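Local atomic coordinates of HTH-type transcriptional regulator yiaJ (Escherichia coli, PDB entry 1YSQ), a protein that represses transcription of the yiaKLMNOPQRS operon, which may be involved in using 2,3-diketo-L-gulonate, and is represented here by its C-terminal, IclR-type effector domain. Residues E35-I40 and E87-E92; K71-F76 and P145-I150; P16-L21 and I29-R34; R53-I58 and E125-V130; S84-E87 and E92-P95. All blocks are in the same frame, centred on the assembly; numbering follows the deposited sequence.

Overall arrangement
From the N terminus, contact 3 closes first: a short loop folds helix 8-25 against strand 28-35, and the later contacts follow in series. Contact 1 then joins the hairpin tip at 35-38 to the end of helix 79-88. Contact 4 links the loop before strand 61-63 to the turn before strand 130-137, and contact 2 brings helix 68-75 to strand 146-153. Contacts 1, 2 and 4 cross one another along the chain. Contact 5, a small local loop, nests inside contacts 2 and 4 and shares E87 and E92 with contact 1. Y73 of contact 2 reaches S32 of contact 3, while K71 pairs with E125 of contact 4.

Contact 1. Residues E35-I40 and E87-E92; sequences EDDHAI and ESHQHE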
# COMPACT_ATOMS: atom_id res chain seq x y z
N GLU A 35 -6.63 -10.18 0.81
CA GLU A 35 -7.20 -11.52 0.68
C GLU A 35 -6.20 -12.51 1.25
O GLU A 35 -5.44 -13.13 0.51
CB GLU A 35 -7.52 -11.82 -0.79
CG GLU A 35 -8.14 -13.18 -1.05
CD GLU A 35 -8.60 -13.31 -2.49
OE1 GLU A 35 -7.75 -13.56 -3.38
OE2 GLU A 35 -9.81 -13.13 -2.72
N ASP A 36 -6.19 -12.63 2.58
CA ASP A 36 -5.26 -13.54 3.27
C ASP A 36 -3.76 -13.24 2.96
O ASP A 36 -3.22 -12.26 3.46
CB ASP A 36 -5.63 -14.99 2.94
CG ASP A 36 -4.91 -16.02 3.79
OD1 ASP A 36 -4.13 -15.64 4.71
OD2 ASP A 36 -5.05 -17.24 3.58
N ASP A 37 -3.11 -14.08 2.16
CA ASP A 37 -1.66 -13.99 1.91
C ASP A 37 -1.24 -13.14 0.70
O ASP A 37 -0.09 -13.22 0.26
CB ASP A 37 -1.05 -15.41 1.83
CG ASP A 37 -1.42 -16.14 0.55
OD1 ASP A 37 -2.48 -15.84 -0.03
OD2 ASP A 37 -0.70 -17.04 0.07
N HIS A 38 -2.15 -12.32 0.20
CA HIS A 38 -1.86 -11.36 -0.86
C HIS A 38 -2.74 -10.11 -0.71
O HIS A 38 -3.81 -10.17 -0.08
CB HIS A 38 -2.02 -11.98 -2.27
CG HIS A 38 -3.29 -12.75 -2.44
ND1 HIS A 38 -3.51 -13.97 -1.83
CD2 HIS A 38 -4.43 -12.44 -3.10
CE1 HIS A 38 -4.73 -14.39 -2.12
NE2 HIS A 38 -5.31 -13.49 -2.90
N ALA A 39 -2.29 -9.00 -1.27
CA ALA A 39 -3.13 -7.83 -1.48
C ALA A 39 -3.76 -7.98 -2.87
O ALA A 39 -3.13 -8.54 -3.77
CB ALA A 39 -2.29 -6.52 -1.39
N ILE A 40 -5.01 -7.54 -3.03
CA ILE A 40 -5.63 -7.50 -4.36
C ILE A 40 -5.76 -6.06 -4.77
O ILE A 40 -6.38 -5.25 -4.06
CB ILE A 40 -7.03 -8.16 -4.39
CG1 ILE A 40 -6.99 -9.57 -3.80
CG2 ILE A 40 -7.57 -8.19 -5.86
CD1 ILE A 40 -8.38 -10.25 -3.81
N GLU A 87 7.27 -19.62 6.94
CA GLU A 87 7.44 -21.08 6.88
C GLU A 87 6.82 -21.65 5.61
O GLU A 87 7.43 -22.49 4.93
CB GLU A 87 6.85 -21.74 8.13
CG GLU A 87 7.77 -21.64 9.34
CD GLU A 87 7.05 -21.86 10.66
OE1 GLU A 87 5.95 -22.47 10.68
OE2 GLU A 87 7.58 -21.41 11.70
N SER A 88 5.64 -21.14 5.27
CA SER A 88 4.82 -21.69 4.18
C SER A 88 5.03 -21.02 2.81
O SER A 88 4.52 -21.52 1.81
CB SER A 88 3.33 -21.57 4.56
OG SER A 88 2.97 -20.20 4.65
N HIS A 89 5.75 -19.90 2.76
CA HIS A 89 6.00 -19.18 1.51
C HIS A 89 7.49 -19.12 1.14
O HIS A 89 7.94 -18.20 0.44
CB HIS A 89 5.40 -17.75 1.54
CG HIS A 89 3.90 -17.72 1.60
ND1 HIS A 89 3.19 -18.10 2.72
CD2 HIS A 89 2.98 -17.37 0.67
CE1 HIS A 89 1.90 -17.98 2.48
NE2 HIS A 89 1.74 -17.54 1.24
N GLN A 90 8.24 -20.13 1.59
CA GLN A 90 9.70 -20.16 1.41
C GLN A 90 10.10 -20.02 -0.05
O GLN A 90 11.08 -19.33 -0.37
CB GLN A 90 10.31 -21.42 2.02
CG GLN A 90 10.75 -21.26 3.46
CD GLN A 90 11.70 -20.08 3.67
OE1 GLN A 90 12.90 -20.18 3.38
NE2 GLN A 90 11.17 -18.96 4.17
N HIS A 91 9.33 -20.63 -0.94
CA HIS A 91 9.62 -20.60 -2.36
C HIS A 91 9.27 -19.25 -2.99
O HIS A 91 9.97 -18.75 -3.87
CB HIS A 91 8.86 -21.73 -3.05
CG HIS A 91 9.10 -21.80 -4.52
ND1 HIS A 91 8.16 -21.39 -5.45
CD2 HIS A 91 10.17 -22.23 -5.23
CE1 HIS A 91 8.65 -21.57 -6.66
NE2 HIS A 91 9.87 -22.08 -6.56
N GLU A 92 8.18 -18.66 -2.51
CA GLU A 92 7.66 -17.41 -3.05
C GLU A 92 8.43 -16.18 -2.57
O GLU A 92 8.49 -15.17 -3.28
CB GLU A 92 6.17 -17.27 -2.71
CG GLU A 92 5.32 -18.42 -3.27
CD GLU A 92 4.99 -19.49 -2.24
OE1 GLU A 92 5.92 -20.15 -1.71
OE2 GLU A 92 3.78 -19.69 -1.97
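D37 and H89 face each other across a wide backbone gap, their CA atoms 9.3 Å apart, D37 in the type II' turn from E35 to H38 and H89 just past the end of helix 79-88. The turn closes the beta hairpin of strands 28-35 and 38-45, and E35 N bonds to H38 O at 3.0 Å. One side-chain bond spans the gap: H89 NE2 donates to D37 OD2 at 2.8 Å, almost perfectly straight (178°). The oxygen lies in the imidazole plane and offers its anti lone pair, with the carboxylate turned 61° from the ring. The other oxygen takes H38 ND1, 2.8 Å from D37 OD1, which is approached from above the carboxylate plane. One carboxylate thus joins two histidines. H38 NE2 in turn points to E35 OE1. Y85 stacks on the H89 ring and, through its carbonyl oxygen, accepts from ND1, so the ring is fixed from the helix side. That nitrogen also meets the hydroxyl of the preceding residue, H89 ND1 to S88 OG at 2.9 Å, with OG tilted 28° out of the ring plane.

Contact 2. Residues K71-F76 and P145-I150; sequences KIYMAF and PYAVSI. With PO4 (phosphate ion), chain B.
Y73 reaches from helix 68-75 to A147 at the start of strand 146-153. Its CB leaves the helix with CG anti to the carbonyl carbon (chi1 -64°), sending the ring towards the sheet. Along the ring, CE2 packs on A39 of strand 38-45, CE1 comes 3.9 Å from Y146 C, and CZ rests 3.9 Å from A147 CB. At the tip, OH lies 3.3 Å from Y146 C, which sits at the ring edge. Y73 OH is also 3.2 Å from A147 N, but the angle is too poor for a hydrogen bond; the hydroxyl bonds instead to S32 OG. A phenylalanine here would probably leave that serine hydroxyl without its mate and open a small gap beside A147. Further along the strand, S149 OG lies 2.9 Å from O3 of a phosphate ion, probably from the crystallisation liquor, that M69 N, A68 N and S67 OG also hold. Ring packing and a satisfied hydroxyl thus join helix to sheet; the separate anion site may mark this family's effector pocket.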
# COMPACT_ATOMS: atom_id res chain seq x y z
N LYS A 71 2.61 -5.18 3.47
CA LYS A 71 3.33 -5.07 4.74
C LYS A 71 2.45 -4.40 5.81
O LYS A 71 2.48 -4.80 6.98
CB LYS A 71 4.66 -4.33 4.56
CG LYS A 71 5.68 -5.18 3.80
CD LYS A 71 7.09 -4.52 3.80
CE LYS A 71 7.07 -3.21 3.01
NZ LYS A 71 8.41 -2.56 2.90
N ILE A 72 1.64 -3.43 5.40
CA ILE A 72 0.66 -2.83 6.32
C ILE A 72 -0.30 -3.89 6.85
O ILE A 72 -0.54 -3.97 8.05
CB ILE A 72 -0.09 -1.69 5.61
CG1 ILE A 72 0.82 -0.47 5.49
CG2 ILE A 72 -1.41 -1.31 6.34
CD1 ILE A 72 0.32 0.56 4.53
N TYR A 73 -0.84 -4.73 5.96
CA TYR A 73 -1.74 -5.80 6.41
C TYR A 73 -1.06 -6.69 7.44
O TYR A 73 -1.64 -6.98 8.47
CB TYR A 73 -2.23 -6.64 5.23
CG TYR A 73 -3.08 -5.85 4.24
CD1 TYR A 73 -4.08 -4.99 4.69
CD2 TYR A 73 -2.89 -6.00 2.86
CE1 TYR A 73 -4.89 -4.28 3.79
CE2 TYR A 73 -3.69 -5.27 1.94
CZ TYR A 73 -4.68 -4.42 2.41
OH TYR A 73 -5.48 -3.73 1.52
N MET A 74 0.18 -7.11 7.18
CA MET A 74 0.90 -7.93 8.17
C MET A 74 1.20 -7.17 9.48
O MET A 74 1.10 -7.74 10.57
CB MET A 74 2.18 -8.53 7.60
CG MET A 74 1.92 -9.70 6.60
SD MET A 74 3.35 -10.77 6.17
CE MET A 74 4.39 -9.62 5.60
N ALA A 75 1.54 -5.88 9.36
CA ALA A 75 1.90 -5.07 10.52
C ALA A 75 0.75 -4.94 11.50
O ALA A 75 0.96 -4.84 12.71
CB ALA A 75 2.41 -3.69 10.09
N PHE A 76 -0.48 -4.92 10.98
CA PHE A 76 -1.67 -4.84 11.84
C PHE A 76 -2.33 -6.19 12.14
O PHE A 76 -3.35 -6.25 12.86
CB PHE A 76 -2.65 -3.84 11.24
CG PHE A 76 -2.24 -2.42 11.47
CD1 PHE A 76 -2.80 -1.68 12.52
CD2 PHE A 76 -1.27 -1.82 10.66
CE1 PHE A 76 -2.41 -0.34 12.75
CE2 PHE A 76 -0.87 -0.51 10.87
CZ PHE A 76 -1.43 0.23 11.93
N PRO A 145 -9.05 -3.57 6.46
CA PRO A 145 -9.56 -4.30 5.29
C PRO A 145 -8.98 -3.81 3.95
O PRO A 145 -8.95 -4.59 2.99
CB PRO A 145 -11.08 -4.06 5.38
CG PRO A 145 -11.18 -2.70 6.02
CD PRO A 145 -10.08 -2.71 7.07
N TYR A 146 -8.52 -2.56 3.89
CA TYR A 146 -8.09 -1.92 2.63
C TYR A 146 -6.89 -1.04 2.92
O TYR A 146 -6.62 -0.71 4.08
CB TYR A 146 -9.19 -1.03 2.02
CG TYR A 146 -10.51 -1.73 1.87
CD1 TYR A 146 -10.73 -2.64 0.84
CD2 TYR A 146 -11.53 -1.51 2.79
CE1 TYR A 146 -11.94 -3.31 0.73
CE2 TYR A 146 -12.75 -2.17 2.67
CZ TYR A 146 -12.94 -3.06 1.65
OH TYR A 146 -14.13 -3.70 1.55
N ALA A 147 -6.18 -0.66 1.87
CA ALA A 147 -5.01 0.19 2.01
C ALA A 147 -4.85 1.02 0.74
O ALA A 147 -5.34 0.63 -0.33
CB ALA A 147 -3.76 -0.67 2.28
N VAL A 148 -4.17 2.15 0.86
CA VAL A 148 -3.98 3.05 -0.27
C VAL A 148 -2.48 3.28 -0.43
O VAL A 148 -1.78 3.39 0.57
CB VAL A 148 -4.63 4.44 -0.02
CG1 VAL A 148 -4.54 5.35 -1.28
CG2 VAL A 148 -6.07 4.32 0.44
N SER A 149 -2.00 3.39 -1.67
CA SER A 149 -0.60 3.73 -1.87
C SER A 149 -0.37 4.69 -3.03
O SER A 149 -1.22 4.81 -3.92
CB SER A 149 0.26 2.45 -2.00
OG SER A 149 0.12 1.85 -3.27
N ILE A 150 0.76 5.40 -2.98
CA ILE A 150 1.21 6.24 -4.08
C ILE A 150 2.49 5.63 -4.63
O ILE A 150 3.41 5.36 -3.86
CB ILE A 150 1.50 7.70 -3.60
CG1 ILE A 150 0.22 8.38 -3.08
CG2 ILE A 150 2.16 8.51 -4.73
CD1 ILE A 150 0.45 9.79 -2.42
P PO4 B . 2.33 -1.46 -3.14
O1 PO4 B . 3.85 -1.53 -2.97
O2 PO4 B . 1.61 -1.44 -1.84
O3 PO4 B . 1.91 -0.26 -3.98
O4 PO4 B . 1.94 -2.72 -3.90

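Contact 3. Residues P16-L21 and I29-R34; sequences PHLEAL and INFSSR. With PO4 (phosphate ion), chain D.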
# COMPACT_ATOMS: atom_id res chain seq x y z
N PRO A 16 -14.02 9.11 -5.31
CA PRO A 16 -13.86 10.57 -5.37
C PRO A 16 -12.59 11.02 -4.65
O PRO A 16 -11.91 11.97 -5.07
CB PRO A 16 -15.08 11.09 -4.61
CG PRO A 16 -16.05 9.98 -4.58
CD PRO A 16 -15.25 8.72 -4.60
N HIS A 17 -12.29 10.33 -3.54
CA HIS A 17 -11.14 10.65 -2.71
C HIS A 17 -9.83 10.23 -3.38
O HIS A 17 -8.85 10.97 -3.34
CB HIS A 17 -11.26 9.97 -1.34
CG HIS A 17 -12.46 10.40 -0.57
ND1 HIS A 17 -12.56 11.65 0.00
CD2 HIS A 17 -13.63 9.77 -0.30
CE1 HIS A 17 -13.73 11.76 0.61
NE2 HIS A 17 -14.39 10.63 0.45
N LEU A 18 -9.83 9.04 -3.99
CA LEU A 18 -8.64 8.57 -4.69
C LEU A 18 -8.36 9.43 -5.92
O LEU A 18 -7.22 9.79 -6.19
CB LEU A 18 -8.79 7.08 -5.05
CG LEU A 18 -8.96 6.16 -3.83
CD1 LEU A 18 -9.43 4.78 -4.26
CD2 LEU A 18 -7.67 6.06 -3.03
N GLU A 19 -9.41 9.78 -6.67
CA GLU A 19 -9.25 10.70 -7.81
C GLU A 19 -8.67 12.05 -7.39
O GLU A 19 -7.77 12.59 -8.04
CB GLU A 19 -10.60 10.93 -8.50
CG GLU A 19 -11.07 9.74 -9.33
CD GLU A 19 -12.36 10.04 -10.07
OE1 GLU A 19 -12.69 11.23 -10.25
OE2 GLU A 19 -13.05 9.09 -10.45
N ALA A 20 -9.21 12.60 -6.31
CA ALA A 20 -8.70 13.84 -5.74
C ALA A 20 -7.21 13.75 -5.45
O ALA A 20 -6.45 14.67 -5.75
CB ALA A 20 -9.48 14.21 -4.46
N LEU A 21 -6.78 12.65 -4.84
CA LEU A 21 -5.36 12.50 -4.48
C LEU A 21 -4.49 12.35 -5.73
O LEU A 21 -3.37 12.87 -5.79
CB LEU A 21 -5.18 11.31 -3.53
CG LEU A 21 -3.76 10.93 -3.09
CD1 LEU A 21 -3.17 12.02 -2.17
CD2 LEU A 21 -3.80 9.57 -2.39
N ILE A 29 -2.12 6.20 -8.12
CA ILE A 29 -2.82 5.89 -6.88
C ILE A 29 -3.30 4.45 -6.95
O ILE A 29 -3.96 4.07 -7.91
CB ILE A 29 -4.03 6.86 -6.63
CG1 ILE A 29 -3.60 8.34 -6.72
CG2 ILE A 29 -4.75 6.55 -5.29
CD1 ILE A 29 -2.42 8.79 -5.83
N ASN A 30 -2.95 3.66 -5.93
CA ASN A 30 -3.34 2.25 -5.82
C ASN A 30 -4.25 2.07 -4.64
O ASN A 30 -4.06 2.70 -3.59
CB ASN A 30 -2.10 1.36 -5.57
CG ASN A 30 -0.96 1.66 -6.51
OD1 ASN A 30 0.07 2.24 -6.12
ND2 ASN A 30 -1.12 1.28 -7.75
N PHE A 31 -5.23 1.18 -4.79
CA PHE A 31 -6.16 0.88 -3.70
C PHE A 31 -6.38 -0.62 -3.68
O PHE A 31 -6.83 -1.21 -4.67
CB PHE A 31 -7.47 1.63 -3.92
CG PHE A 31 -8.46 1.49 -2.80
CD1 PHE A 31 -8.16 1.96 -1.52
CD2 PHE A 31 -9.71 0.94 -3.02
CE1 PHE A 31 -9.09 1.84 -0.47
CE2 PHE A 31 -10.64 0.84 -1.97
CZ PHE A 31 -10.32 1.28 -0.70
N SER A 32 -6.03 -1.25 -2.56
CA SER A 32 -6.12 -2.69 -2.44
C SER A 32 -7.03 -3.13 -1.31
O SER A 32 -7.35 -2.33 -0.41
CB SER A 32 -4.73 -3.30 -2.26
OG SER A 32 -4.28 -3.09 -0.92
N SER A 33 -7.45 -4.40 -1.37
CA SER A 33 -8.06 -5.11 -0.24
C SER A 33 -7.10 -6.22 0.14
O SER A 33 -6.18 -6.57 -0.62
CB SER A 33 -9.42 -5.69 -0.62
OG SER A 33 -9.27 -6.63 -1.69
N ARG A 34 -7.27 -6.76 1.34
CA ARG A 34 -6.52 -7.94 1.74
C ARG A 34 -7.30 -9.21 1.42
O ARG A 34 -8.48 -9.31 1.71
CB ARG A 34 -6.19 -7.92 3.24
CG ARG A 34 -5.07 -8.89 3.59
CD ARG A 34 -5.03 -9.31 5.04
NE ARG A 34 -3.97 -10.28 5.23
CZ ARG A 34 -3.25 -10.42 6.34
NH1 ARG A 34 -3.48 -9.65 7.40
NH2 ARG A 34 -2.30 -11.34 6.39
P PO4 D . -5.46 -6.89 8.74
O1 PO4 D . -5.53 -6.44 7.30
O2 PO4 D . -4.15 -6.42 9.36
O3 PO4 D . -6.64 -6.35 9.52
O4 PO4 D . -5.46 -8.41 8.72
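L18 and I29 lie where helix 16-21 and strand 29-34 come together, running nearly antiparallel (152°) with their axes 9.0 Å apart at closest approach. The contact is wholly apolar and buried, built by four side chains. L18 spreads its two methyls over different neighbours: CD2 meets I29 CG2 at 3.7 Å, while CD1 sits 3.7 Å from F31 CG and as close to its CB, at an oblique angle to the ring. The F31 chain, with CG anti to the backbone N (chi1 -175°), meets L18 at about a right angle. One turn on, L21 presents its branch point, CG being 3.7 Å from I29 CD1, and its CD2 adds 3.8 Å to the same methyl. I29 therefore uses two branches, CG2 for L18 and CD1 for L21. An alanine in place of I29 would probably open a gap beneath the helix and leave both leucines without the methyls they pack on. Helix 162-182 flanks the leucines through I176, T172 and P168, while V148 of the adjoining strand backs L18 and F31. At the far end of the strand, R34 NH1 makes a weak bond to O4 of a phosphate ion probably from the crystallisation liquor, 2.7 Å long. Helix laid on one face of an antiparallel sheet, with the next strand running back beneath it, is the layered packing expected of the GAF-related IclR effector domain.

Contact 4. Residues R53-I58 and E125-V130; sequences RTRAYI and ENELGV
R55 and E127 form the only charged link between these two loops, a salt bridge between R55 NH2 and E127 OE1 at 3.4 Å. The two side chains cross at about a right angle, and guanidinium and carboxylate planes are 36° apart. That distance and tilt give no hydrogen bond, so the attraction is essentially electrostatic. R55 is bent at chi3 (-95°), which turns its guanidinium back towards E127, whose own chain is extended beyond CG. Apolar contact is slight: T54 CG2 and V130 CG1 stand 4.7 Å apart, near enough only for a loose flank. Hydrogen bonds shape each loop separately. In 53-58, A56 N makes a weak bond to T54 OG1, 3.4 Å, and K44 NZ binds both that hydroxyl and the carbonyl oxygen of A56. In 125-130, a type II turn from E127 to V130 is closed by V130 N to E127 O at 3.1 Å. G129 takes the left-handed conformation there (phi 84°), where a side chain would press on the preceding carbonyl oxygen, and its own N bonds to E124 OE2. E125, shortly before the turn, pairs with K71 of helix 68-75. Both R55 and E127 are exposed and also touch crystal neighbours. A single exposed ion pair without a hydrogen bond is likely to add little stability and leaves the two loops only loosely coupled.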
# COMPACT_ATOMS: atom_id res chain seq x y z
N ARG A 53 5.23 5.06 -14.56
CA ARG A 53 4.03 4.25 -14.75
C ARG A 53 4.42 2.84 -14.41
O ARG A 53 5.40 2.31 -14.94
CB ARG A 53 3.50 4.35 -16.18
CG ARG A 53 3.24 5.77 -16.62
CD ARG A 53 2.83 5.93 -18.08
NE ARG A 53 1.48 5.42 -18.31
CZ ARG A 53 0.35 6.11 -18.10
NH1 ARG A 53 0.39 7.36 -17.65
NH2 ARG A 53 -0.83 5.54 -18.34
N THR A 54 3.68 2.23 -13.49
CA THR A 54 3.98 0.87 -13.06
C THR A 54 3.18 -0.11 -13.91
O THR A 54 2.21 0.28 -14.57
CB THR A 54 3.63 0.67 -11.58
OG1 THR A 54 2.19 0.61 -11.44
CG2 THR A 54 4.09 1.89 -10.73
N ARG A 55 3.58 -1.37 -13.86
CA ARG A 55 2.89 -2.45 -14.57
C ARG A 55 1.72 -3.01 -13.77
O ARG A 55 1.03 -3.93 -14.23
CB ARG A 55 3.87 -3.57 -14.90
CG ARG A 55 4.93 -3.18 -15.93
CD ARG A 55 5.73 -4.36 -16.49
NE ARG A 55 7.00 -4.59 -15.79
CZ ARG A 55 7.98 -3.70 -15.63
NH1 ARG A 55 7.86 -2.46 -16.11
NH2 ARG A 55 9.08 -4.04 -14.97
N ALA A 56 1.50 -2.47 -12.57
CA ALA A 56 0.34 -2.88 -11.77
C ALA A 56 -0.99 -2.68 -12.52
O ALA A 56 -1.13 -1.75 -13.32
CB ALA A 56 0.31 -2.14 -10.43
N TYR A 57 -1.96 -3.54 -12.24
CA TYR A 57 -3.25 -3.53 -12.93
C TYR A 57 -4.34 -4.02 -11.98
O TYR A 57 -4.07 -4.78 -11.06
CB TYR A 57 -3.22 -4.43 -14.17
CG TYR A 57 -2.75 -5.84 -13.87
CD1 TYR A 57 -3.66 -6.87 -13.59
CD2 TYR A 57 -1.39 -6.16 -13.87
CE1 TYR A 57 -3.24 -8.17 -13.31
CE2 TYR A 57 -0.94 -7.46 -13.57
CZ TYR A 57 -1.88 -8.45 -13.29
OH TYR A 57 -1.44 -9.72 -13.03
N ILE A 58 -5.57 -3.58 -12.25
CA ILE A 58 -6.72 -4.00 -11.46
C ILE A 58 -6.89 -5.51 -11.57
O ILE A 58 -6.90 -6.08 -12.67
CB ILE A 58 -8.00 -3.22 -11.91
CG1 ILE A 58 -7.85 -1.73 -11.56
CG2 ILE A 58 -9.29 -3.86 -11.32
CD1 ILE A 58 -8.91 -0.80 -12.23
N GLU A 125 12.05 -2.24 -3.27
CA GLU A 125 12.02 -3.67 -2.94
C GLU A 125 11.46 -4.53 -4.08
O GLU A 125 11.59 -5.75 -4.04
CB GLU A 125 11.21 -3.91 -1.66
CG GLU A 125 11.84 -3.25 -0.43
CD GLU A 125 10.81 -2.94 0.65
OE1 GLU A 125 9.98 -3.83 0.96
OE2 GLU A 125 10.82 -1.80 1.16
N ASN A 126 10.84 -3.90 -5.07
CA ASN A 126 10.35 -4.62 -6.25
C ASN A 126 11.20 -4.36 -7.48
O ASN A 126 11.52 -5.28 -8.22
CB ASN A 126 8.91 -4.23 -6.55
CG ASN A 126 7.95 -4.83 -5.57
OD1 ASN A 126 7.51 -5.98 -5.74
ND2 ASN A 126 7.63 -4.07 -4.53
N GLU A 127 11.53 -3.09 -7.68
CA GLU A 127 12.36 -2.68 -8.81
C GLU A 127 13.13 -1.42 -8.42
O GLU A 127 12.57 -0.49 -7.82
CB GLU A 127 11.49 -2.41 -10.04
CG GLU A 127 12.27 -1.90 -11.24
CD GLU A 127 11.39 -1.54 -12.42
OE1 GLU A 127 10.23 -2.01 -12.49
OE2 GLU A 127 11.88 -0.80 -13.28
N LEU A 128 14.42 -1.40 -8.76
CA LEU A 128 15.22 -0.21 -8.50
C LEU A 128 14.59 0.95 -9.24
O LEU A 128 14.06 0.77 -10.34
CB LEU A 128 16.68 -0.40 -8.92
CG LEU A 128 17.47 -1.48 -8.17
CD1 LEU A 128 18.92 -1.48 -8.67
CD2 LEU A 128 17.43 -1.30 -6.65
N GLY A 129 14.64 2.12 -8.61
CA GLY A 129 14.04 3.31 -9.19
C GLY A 129 12.55 3.51 -8.96
O GLY A 129 12.00 4.53 -9.35
N VAL A 130 11.88 2.52 -8.36
CA VAL A 130 10.46 2.60 -8.07
C VAL A 130 10.28 2.52 -6.55
O VAL A 130 10.79 1.58 -5.92
CB VAL A 130 9.66 1.45 -8.75
CG1 VAL A 130 8.16 1.51 -8.40
CG2 VAL A 130 9.89 1.46 -10.28

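Contact 5. Residues S84-E87 and E92-P95; sequences SYWE and EIQP
I93 pushes its CD1 methyl between W86 and Y85, the one close-packed point between helix 84-87 and the chain that follows it. Over the indole the fit is that of a CH-pi contact: I93 CD1 stands 3.8 Å from the centroid of the five-membered ring of W86, only 13° off its normal, and 3.7 Å from W86 CD2. The two side chains meet at about a right angle, so the isoleucine comes end-on to the ring face. Y85 adds a second wall, its CE2 3.9 Å from I93 CD1 and obliquely placed. With CG1 anti to the carbonyl carbon (chi1 -62°), I93 reaches back to the helix, while its CG2 brushes the rim of the six-membered ring, 4.2 Å from W86 CZ2. The rest is loose: S84, E87, E92, Q94 and P95 are exposed to solvent, so burial falls off within a residue of I93. The indole is held elsewhere too: NE1 bonds to T102 O, and the ring rests on L104 and M107. The contact thus folds the end of helix 79-88 and its exit loop onto helix 104-117, with Y65 and T102 covering I93, and L64, just past strand 61-63, packing on Y85.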
# COMPACT_ATOMS: atom_id res chain seq x y z
N SER A 84 4.35 -18.08 10.37
CA SER A 84 3.78 -19.16 9.55
C SER A 84 3.85 -18.81 8.07
O SER A 84 4.06 -19.69 7.24
CB SER A 84 2.32 -19.47 9.95
OG SER A 84 2.22 -19.70 11.35
N TYR A 85 3.67 -17.54 7.74
CA TYR A 85 3.82 -17.06 6.36
C TYR A 85 5.22 -17.37 5.84
O TYR A 85 5.36 -17.91 4.75
CB TYR A 85 3.50 -15.55 6.29
CG TYR A 85 3.68 -14.91 4.93
CD1 TYR A 85 2.61 -14.81 4.04
CD2 TYR A 85 4.92 -14.37 4.55
CE1 TYR A 85 2.77 -14.21 2.78
CE2 TYR A 85 5.09 -13.78 3.29
CZ TYR A 85 4.02 -13.69 2.42
OH TYR A 85 4.21 -13.09 1.19
N TRP A 86 6.24 -17.03 6.62
CA TRP A 86 7.63 -17.32 6.23
C TRP A 86 7.86 -18.83 6.05
O TRP A 86 8.55 -19.26 5.12
CB TRP A 86 8.65 -16.72 7.22
CG TRP A 86 9.56 -15.73 6.55
CD1 TRP A 86 10.85 -15.93 6.16
CD2 TRP A 86 9.22 -14.40 6.15
NE1 TRP A 86 11.35 -14.80 5.55
CE2 TRP A 86 10.37 -13.84 5.54
CE3 TRP A 86 8.07 -13.60 6.27
CZ2 TRP A 86 10.40 -12.53 5.03
CZ3 TRP A 86 8.09 -12.30 5.76
CH2 TRP A 86 9.25 -11.78 5.15
N GLU A 87 7.27 -19.62 6.94
CA GLU A 87 7.44 -21.08 6.88
C GLU A 87 6.82 -21.65 5.61
O GLU A 87 7.43 -22.49 4.93
CB GLU A 87 6.85 -21.74 8.13
CG GLU A 87 7.77 -21.64 9.34
CD GLU A 87 7.05 -21.86 10.66
OE1 GLU A 87 5.95 -22.47 10.68
OE2 GLU A 87 7.58 -21.41 11.70
N GLU A 92 8.18 -18.66 -2.51
CA GLU A 92 7.66 -17.41 -3.05
C GLU A 92 8.43 -16.18 -2.57
O GLU A 92 8.49 -15.17 -3.28
CB GLU A 92 6.17 -17.27 -2.71
CG GLU A 92 5.32 -18.42 -3.27
CD GLU A 92 4.99 -19.49 -2.24
OE1 GLU A 92 5.92 -20.15 -1.71
OE2 GLU A 92 3.78 -19.69 -1.97
N ILE A 93 9.03 -16.25 -1.37
CA ILE A 93 9.84 -15.14 -0.85
C ILE A 93 11.22 -15.13 -1.51
O ILE A 93 12.09 -15.94 -1.20
CB ILE A 93 9.95 -15.16 0.70
CG1 ILE A 93 8.56 -15.01 1.36
CG2 ILE A 93 10.90 -14.06 1.20
CD1 ILE A 93 8.43 -15.67 2.73
N GLN A 94 11.42 -14.19 -2.43
CA GLN A 94 12.62 -14.16 -3.26
C GLN A 94 13.20 -12.75 -3.32
O GLN A 94 12.44 -11.77 -3.26
CB GLN A 94 12.29 -14.66 -4.68
CG GLN A 94 11.91 -16.15 -4.76
CD GLN A 94 13.06 -17.09 -4.42
OE1 GLN A 94 14.21 -16.80 -4.74
NE2 GLN A 94 12.76 -18.22 -3.78
N PRO A 95 14.52 -12.64 -3.44
CA PRO A 95 15.19 -11.34 -3.49
C PRO A 95 15.02 -10.66 -4.83
O PRO A 95 15.90 -10.75 -5.69
CB PRO A 95 16.66 -11.69 -3.24
CG PRO A 95 16.81 -13.10 -3.79
CD PRO A 95 15.48 -13.76 -3.54